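Local coordinates for fusion DH (PDB 6K97), which dehydrates intermediates in the biosynthesis of the macrolactam polyketide cremimycin, here as an engineered fusion of a split dehydratase domain, at the interface of chains A and B. Numbering follows the deposited sequence. Chains: chain A/B, Fusion DH.

Contacts 1 and 2 are neighbouring patches of one two-fold interface between two copies of the fusion. The centres of their C-alpha atoms are about 8 Å apart. They share A:Arg131 and B:Glu42, and on chain A both use strands 110-117 and 126-134. Contact 1 takes the end of B strand 39-42 and the residues after it. Contact 2 adds the N-terminal segment B:Gly28 to B:Glu30. Both lie in the N-terminal part of the fusion on each chain. The two-fold gives each a twin with the chains exchanged. The pairing may reflect a natural dehydratase dimer, but the structure alone does not show this.

Contact 1: the interface of chains A and B. Residues chain A 49, 116, 131; chain B 42-44.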
ATOM      1  N   LEU A  49       0.341   0.650  -5.436  1.00 35.84           N
ATOM      2  CA  LEU A  49       1.173  -0.194  -4.557  1.00 34.73           C
ATOM      3  C   LEU A  49       0.696  -1.636  -4.723  1.00 34.44           C
ATOM      4  O   LEU A  49      -0.504  -1.889  -4.647  1.00 35.79           O
ATOM      5  CB  LEU A  49       1.046   0.219  -3.091  1.00 34.69           C
ATOM      6  CG  LEU A  49       1.826  -0.674  -2.104  1.00 36.32           C
ATOM      7  CD1 LEU A  49       3.344  -0.478  -2.230  1.00 36.32           C
ATOM      8  CD2 LEU A  49       1.430  -0.464  -0.651  1.00 36.05           C
ATOM      9  N   ALA A 116       6.111  -0.569  -6.268  1.00 39.15           N
ATOM     10  CA  ALA A 116       5.528   0.769  -6.244  1.00 36.42           C
ATOM     11  C   ALA A 116       5.568   1.407  -7.619  1.00 37.45           C
ATOM     12  O   ALA A 116       6.625   1.422  -8.277  1.00 35.90           O
ATOM     13  CB  ALA A 116       6.261   1.639  -5.280  1.00 36.59           C
ATOM     14  N   ARG A 131      11.093  -3.856  -4.354  1.00 36.21           N
ATOM     15  CA  ARG A 131      11.856  -3.849  -3.125  1.00 38.75           C
ATOM     16  C   ARG A 131      11.300  -4.905  -2.171  1.00 38.59           C
ATOM     17  O   ARG A 131      10.161  -5.354  -2.333  1.00 38.06           O
ATOM     18  CB  ARG A 131      11.795  -2.486  -2.455  1.00 41.31           C
ATOM     19  CG  ARG A 131      10.401  -2.210  -1.874  1.00 46.51           C
ATOM     20  CD  ARG A 131      10.255  -0.902  -1.162  1.00 47.33           C
ATOM     21  NE  ARG A 131       8.915  -0.807  -0.596  1.00 47.46           N
ATOM     22  CZ  ARG A 131       8.498   0.195   0.203  1.00 52.10           C
ATOM     23  NH1 ARG A 131       7.251   0.182   0.652  1.00 54.46           N
ATOM     24  NH2 ARG A 131       9.309   1.195   0.571  1.00 47.73           N
TER
ATOM     25  N   GLU B  42       5.986   2.800   4.467  1.00 59.44           N
ATOM     26  CA  GLU B  42       6.664   3.964   3.944  1.00 57.07           C
ATOM     27  C   GLU B  42       6.859   3.630   2.495  1.00 56.89           C
ATOM     28  O   GLU B  42       7.260   2.520   2.172  1.00 57.41           O
ATOM     29  CB  GLU B  42       8.006   4.208   4.641  1.00 58.77           C
ATOM     30  CG  GLU B  42       8.647   5.563   4.284  1.00 59.86           C
ATOM     31  CD  GLU B  42       9.931   5.874   5.058  1.00 62.63           C
ATOM     32  OE1 GLU B  42      11.014   5.810   4.486  1.00 63.78           O
ATOM     33  OE2 GLU B  42       9.866   6.195   6.249  1.00 65.50           O
ATOM     34  N   LEU B  43       6.554   4.578   1.620  1.00 54.70           N
ATOM     35  CA  LEU B  43       6.665   4.347   0.192  1.00 53.70           C
ATOM     36  C   LEU B  43       7.997   4.874  -0.286  1.00 53.20           C
ATOM     37  O   LEU B  43       8.603   5.728   0.363  1.00 53.97           O
ATOM     38  CB  LEU B  43       5.535   5.070  -0.525  1.00 55.44           C
ATOM     39  CG  LEU B  43       4.135   4.727   0.033  1.00 57.04           C
ATOM     40  CD1 LEU B  43       3.144   5.786  -0.389  1.00 57.03           C
ATOM     41  CD2 LEU B  43       3.724   3.347  -0.455  1.00 56.64           C
ATOM     42  N   PRO B  44       8.456   4.411  -1.446  1.00 51.59           N
ATOM     43  CA  PRO B  44       9.795   4.828  -1.890  1.00 51.94           C
ATOM     44  C   PRO B  44      10.003   6.340  -1.966  1.00 53.30           C
ATOM     45  O   PRO B  44      11.133   6.819  -1.812  1.00 56.49           O
ATOM     46  CB  PRO B  44       9.902   4.212  -3.276  1.00 52.77           C
ATOM     47  CG  PRO B  44       9.013   3.004  -3.197  1.00 52.15           C
ATOM     48  CD  PRO B  44       7.825   3.491  -2.405  1.00 50.09           C
TER
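The end of strand 39-42 and the loop after it in chain B meet three strands of chain A, with B:Glu42 and B:Pro44 touching A:Arg131 and A:Ala116. A:Arg131 lies on strand 126-134 and points its guanidinium end-on at the backbone of B:Glu42. Both terminal nitrogens converge on one carbonyl oxygen. NH1 of A:Arg131 is 2.8 Å from O of B:Glu42, and NH2 of A:Arg131 is 2.9 Å from the same O. The oxygen lies in the guanidinium plane, so the fork is flat. Both bonds are moderately bent, with 149° at the hydrogen for NH1 and 141° for NH2. The first torsion puts CG of A:Arg131 between the backbone N and the carbonyl carbon (chi1 71°). From there the chain runs extended to NE and carries the group across to chain B.

The carboxylate of B:Glu42 takes no part in this grip. Its OE1 is 6.3 Å from NH2 of A:Arg131, and any electrostatic help is probably modest. The arginine binds backbone here, so the grip itself probably does not need the glutamate side chain.

B:Pro44 touches both A:Arg131 and A:Ala116. Its CD lies over one guanidinium face, toward the rim, 4.0 Å above the plane. The neighbouring ring atom, CG of B:Pro44, is 3.7 Å from the methyl CB of A:Ala116. The small alanine lets the proline ring come close to strand 110-117. Nearby, CD1 of A:Leu49 is 4.2 Å from CD2 of B:Leu43, a looser apolar approach.

The site sits in the N-terminal part of the fusion, within the double hot dog fold. A:Leu49, A:Ala116 and A:Arg131 come from strands 48-55, 110-117 and 126-134, and the B loop packs against them where the two copies meet.

Contact 2: the interface of chains A and B. Residues chain A 112, 114, 131, 133, 138, 140; chain B 28-30, 41-42.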
ATOM      1  N   LEU A 112       8.715  -9.768   2.782  1.00 44.64           N
ATOM      2  CA  LEU A 112       7.673  -8.897   2.269  1.00 43.15           C
ATOM      3  C   LEU A 112       8.140  -8.340   0.931  1.00 40.64           C
ATOM      4  O   LEU A 112       9.198  -7.790   0.845  1.00 47.09           O
ATOM      5  CB  LEU A 112       7.359  -7.768   3.228  1.00 41.67           C
ATOM      6  CG  LEU A 112       7.047  -8.143   4.675  1.00 45.07           C
ATOM      7  CD1 LEU A 112       6.440  -6.931   5.341  1.00 46.64           C
ATOM      8  CD2 LEU A 112       6.113  -9.349   4.786  1.00 47.62           C
ATOM      9  N   GLN A 114       7.212  -5.878  -2.489  1.00 38.82           N
ATOM     10  CA  GLN A 114       6.448  -4.680  -2.878  1.00 39.62           C
ATOM     11  C   GLN A 114       6.860  -4.150  -4.251  1.00 39.66           C
ATOM     12  O   GLN A 114       8.045  -4.088  -4.581  1.00 40.52           O
ATOM     13  CB  GLN A 114       6.559  -3.575  -1.843  1.00 40.19           C
ATOM     14  CG  GLN A 114       5.838  -4.010  -0.565  1.00 44.22           C
ATOM     15  CD  GLN A 114       5.577  -2.925   0.481  1.00 45.14           C
ATOM     16  OE1 GLN A 114       6.126  -1.791   0.431  1.00 45.23           O
ATOM     17  NE2 GLN A 114       4.735  -3.286   1.458  1.00 43.24           N
ATOM     18  N   ARG A 131      11.093  -3.856  -4.354  1.00 36.21           N
ATOM     19  CA  ARG A 131      11.856  -3.849  -3.125  1.00 38.75           C
ATOM     20  C   ARG A 131      11.300  -4.905  -2.171  1.00 38.59           C
ATOM     21  O   ARG A 131      10.161  -5.354  -2.333  1.00 38.06           O
ATOM     22  CB  ARG A 131      11.795  -2.486  -2.455  1.00 41.31           C
ATOM     23  CG  ARG A 131      10.401  -2.210  -1.874  1.00 46.51           C
ATOM     24  CD  ARG A 131      10.255  -0.902  -1.162  1.00 47.33           C
ATOM     25  NE  ARG A 131       8.915  -0.807  -0.596  1.00 47.46           N
ATOM     26  CZ  ARG A 131       8.498   0.195   0.203  1.00 52.10           C
ATOM     27  NH1 ARG A 131       7.251   0.182   0.652  1.00 54.46           N
ATOM     28  NH2 ARG A 131       9.309   1.195   0.571  1.00 47.73           N
ATOM     29  N   HIS A 133      12.032  -6.860   2.060  1.00 38.19           N
ATOM     30  CA  HIS A 133      12.813  -7.026   3.254  1.00 41.03           C
ATOM     31  C   HIS A 133      12.360  -8.269   3.979  1.00 40.55           C
ATOM     32  O   HIS A 133      11.173  -8.677   3.866  1.00 37.94           O
ATOM     33  CB  HIS A 133      12.794  -5.764   4.146  1.00 45.85           C
ATOM     34  CG  HIS A 133      11.525  -5.539   4.915  1.00 48.37           C
ATOM     35  ND1 HIS A 133      11.041  -6.439   5.832  1.00 51.69           N
ATOM     36  CD2 HIS A 133      10.717  -4.459   4.987  1.00 49.58           C
ATOM     37  CE1 HIS A 133       9.951  -5.953   6.389  1.00 55.14           C
ATOM     38  NE2 HIS A 133       9.731  -4.752   5.890  1.00 53.92           N
ATOM     39  N   ARG A 138      13.768  -4.428   9.237  1.00 80.80           N
ATOM     40  CA  ARG A 138      13.140  -3.121   8.985  1.00 83.41           C
ATOM     41  C   ARG A 138      13.447  -2.516   7.618  1.00 76.38           C
ATOM     42  O   ARG A 138      12.609  -1.834   7.060  1.00 72.60           O
ATOM     43  CB  ARG A 138      13.562  -2.110  10.061  1.00 90.53           C
ATOM     44  CG  ARG A 138      12.785  -2.205  11.367  1.00101.69           C
ATOM     45  CD  ARG A 138      13.208  -1.126  12.364  1.00108.91           C
ATOM     46  NE  ARG A 138      14.479  -1.422  13.038  1.00107.41           N
ATOM     47  CZ  ARG A 138      15.690  -1.057  12.611  1.00107.53           C
ATOM     48  NH1 ARG A 138      16.756  -1.391  13.333  1.00106.80           N
ATOM     49  NH2 ARG A 138      15.857  -0.361  11.479  1.00105.52           N
ATOM     50  N   TRP A 140      14.264  -1.740   3.763  1.00 59.42           N
ATOM     51  CA  TRP A 140      13.914  -2.175   2.437  1.00 54.04           C
ATOM     52  C   TRP A 140      15.151  -2.307   1.609  1.00 51.13           C
ATOM     53  O   TRP A 140      16.035  -1.515   1.766  1.00 53.17           O
ATOM     54  CB  TRP A 140      13.009  -1.161   1.762  1.00 53.43           C
ATOM     55  CG  TRP A 140      11.668  -1.099   2.353  1.00 54.40           C
ATOM     56  CD1 TRP A 140      11.166  -0.101   3.158  1.00 56.09           C
ATOM     57  CD2 TRP A 140      10.631  -2.069   2.217  1.00 49.11           C
ATOM     58  NE1 TRP A 140       9.864  -0.385   3.495  1.00 52.25           N
ATOM     59  CE2 TRP A 140       9.510  -1.584   2.939  1.00 49.14           C
ATOM     60  CE3 TRP A 140      10.535  -3.295   1.555  1.00 47.27           C
ATOM     61  CZ2 TRP A 140       8.329  -2.298   3.048  1.00 47.00           C
ATOM     62  CZ3 TRP A 140       9.341  -3.999   1.629  1.00 47.90           C
ATOM     63  CH2 TRP A 140       8.237  -3.485   2.383  1.00 47.75           C
TER
ATOM     64  N   GLY B  28       2.165  -9.189   2.584  1.00 49.24           N
ATOM     65  CA  GLY B  28       3.288  -8.366   2.183  1.00 48.42           C
ATOM     66  C   GLY B  28       3.329  -6.959   2.791  1.00 46.92           C
ATOM     67  O   GLY B  28       4.070  -6.137   2.288  1.00 50.66           O
ATOM     68  N   LEU B  29       2.592  -6.685   3.868  1.00 45.10           N
ATOM     69  CA  LEU B  29       2.598  -5.360   4.545  1.00 44.60           C
ATOM     70  C   LEU B  29       3.096  -5.346   5.984  1.00 45.12           C
ATOM     71  O   LEU B  29       3.094  -6.357   6.653  1.00 45.23           O
ATOM     72  CB  LEU B  29       1.182  -4.788   4.564  1.00 44.46           C
ATOM     73  CG  LEU B  29       0.630  -4.554   3.142  1.00 45.16           C
ATOM     74  CD1 LEU B  29      -0.669  -5.307   2.983  1.00 45.98           C
ATOM     75  CD2 LEU B  29       0.499  -3.075   2.814  1.00 42.65           C
ATOM     76  N   GLU B  30       3.486  -4.168   6.449  1.00 45.78           N
ATOM     77  CA  GLU B  30       3.920  -3.953   7.802  1.00 47.56           C
ATOM     78  C   GLU B  30       2.701  -3.546   8.595  1.00 50.05           C
ATOM     79  O   GLU B  30       1.936  -2.680   8.170  1.00 51.17           O
ATOM     80  CB  GLU B  30       5.019  -2.862   7.847  1.00 49.33           C
ATOM     81  CG  GLU B  30       6.308  -3.296   7.146  1.00 54.03           C
ATOM     82  CD  GLU B  30       7.078  -2.184   6.405  1.00 57.74           C
ATOM     83  OE1 GLU B  30       6.490  -1.325   5.680  1.00 55.84           O
ATOM     84  OE2 GLU B  30       8.332  -2.201   6.523  1.00 63.18           O
ATOM     85  N   THR B  41       2.912   1.627   5.733  1.00 49.36           N
ATOM     86  CA  THR B  41       4.061   1.395   4.950  1.00 51.40           C
ATOM     87  C   THR B  41       4.661   2.723   4.498  1.00 53.29           C
ATOM     88  O   THR B  41       3.954   3.647   4.180  1.00 53.62           O
ATOM     89  CB  THR B  41       3.767   0.482   3.731  1.00 56.52           C
ATOM     90  OG1 THR B  41       3.618   1.289   2.585  1.00 61.43           O
ATOM     91  CG2 THR B  41       2.527  -0.428   3.908  1.00 52.75           C
ATOM     92  N   GLU B  42       5.986   2.800   4.467  1.00 59.44           N
ATOM     93  CA  GLU B  42       6.664   3.964   3.944  1.00 57.07           C
ATOM     94  C   GLU B  42       6.859   3.630   2.495  1.00 56.89           C
ATOM     95  O   GLU B  42       7.260   2.520   2.172  1.00 57.41           O
ATOM     96  CB  GLU B  42       8.006   4.208   4.641  1.00 58.77           C
ATOM     97  CG  GLU B  42       8.647   5.563   4.284  1.00 59.86           C
ATOM     98  CD  GLU B  42       9.931   5.874   5.058  1.00 62.63           C
ATOM     99  OE1 GLU B  42      11.014   5.810   4.486  1.00 63.78           O
ATOM    100  OE2 GLU B  42       9.866   6.195   6.249  1.00 65.50           O
TER
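O of B:Glu42, the carbonyl gripped by both terminal nitrogens of A:Arg131, marks one side of a cluster that also takes in B:Glu30 and B:Gly28. The guanidinium has the indole of A:Trp140 over the face opposite the one that B:Pro44 covers. CE2 of A:Trp140 lies over its centre, 3.4 Å above the plane. The other indole face meets the imidazole of A:His133, whose CD2 is 3.4 Å above the ring plane, toward the rim. The indole thus lies between the guanidinium, nearly parallel on one face, and the CD2 edge of the A:His133 ring, tilted on the other.

B:Glu30 comes up to these groups from chain B. NE2 of A:His133 donates to OE2 of its carboxylate at 3.0 Å. The glutamate oxygen lies near the imidazole plane, but the donor meets it from above the carboxylate plane, 47° out of it. The histidine CG sits between the backbone N and the carbonyl carbon (chi1 75°), which turns the ring to the tryptophan and the glutamate. A:Trp140 meets the carboxylate tip to tip, with planes 70° apart and CZ2 3.4 Å from OE1 of B:Glu30. The arginine charge nearby may help to steady the carboxylate.

A:Gln114 works as a bridge. Its NE2 donates to O of B:Gly28 at 3.0 Å, while its OE1 takes a weak bond from NE of A:Arg131 at 3.1 Å. A:Leu112 adds apolar cover, with CD2 4.0 Å from CA of B:Gly28.

An alanine in place of A:Arg131 would probably leave O of B:Glu42 without its two donors, bare one face of A:Trp140 and remove the weak bond to OE1 of A:Gln114, so that its amide is held less firmly.

Together these groups fasten the N-terminal segment of one copy to the hot dog strands of the other, all within the N-terminal part of the fusion, and probably help hold the pair together.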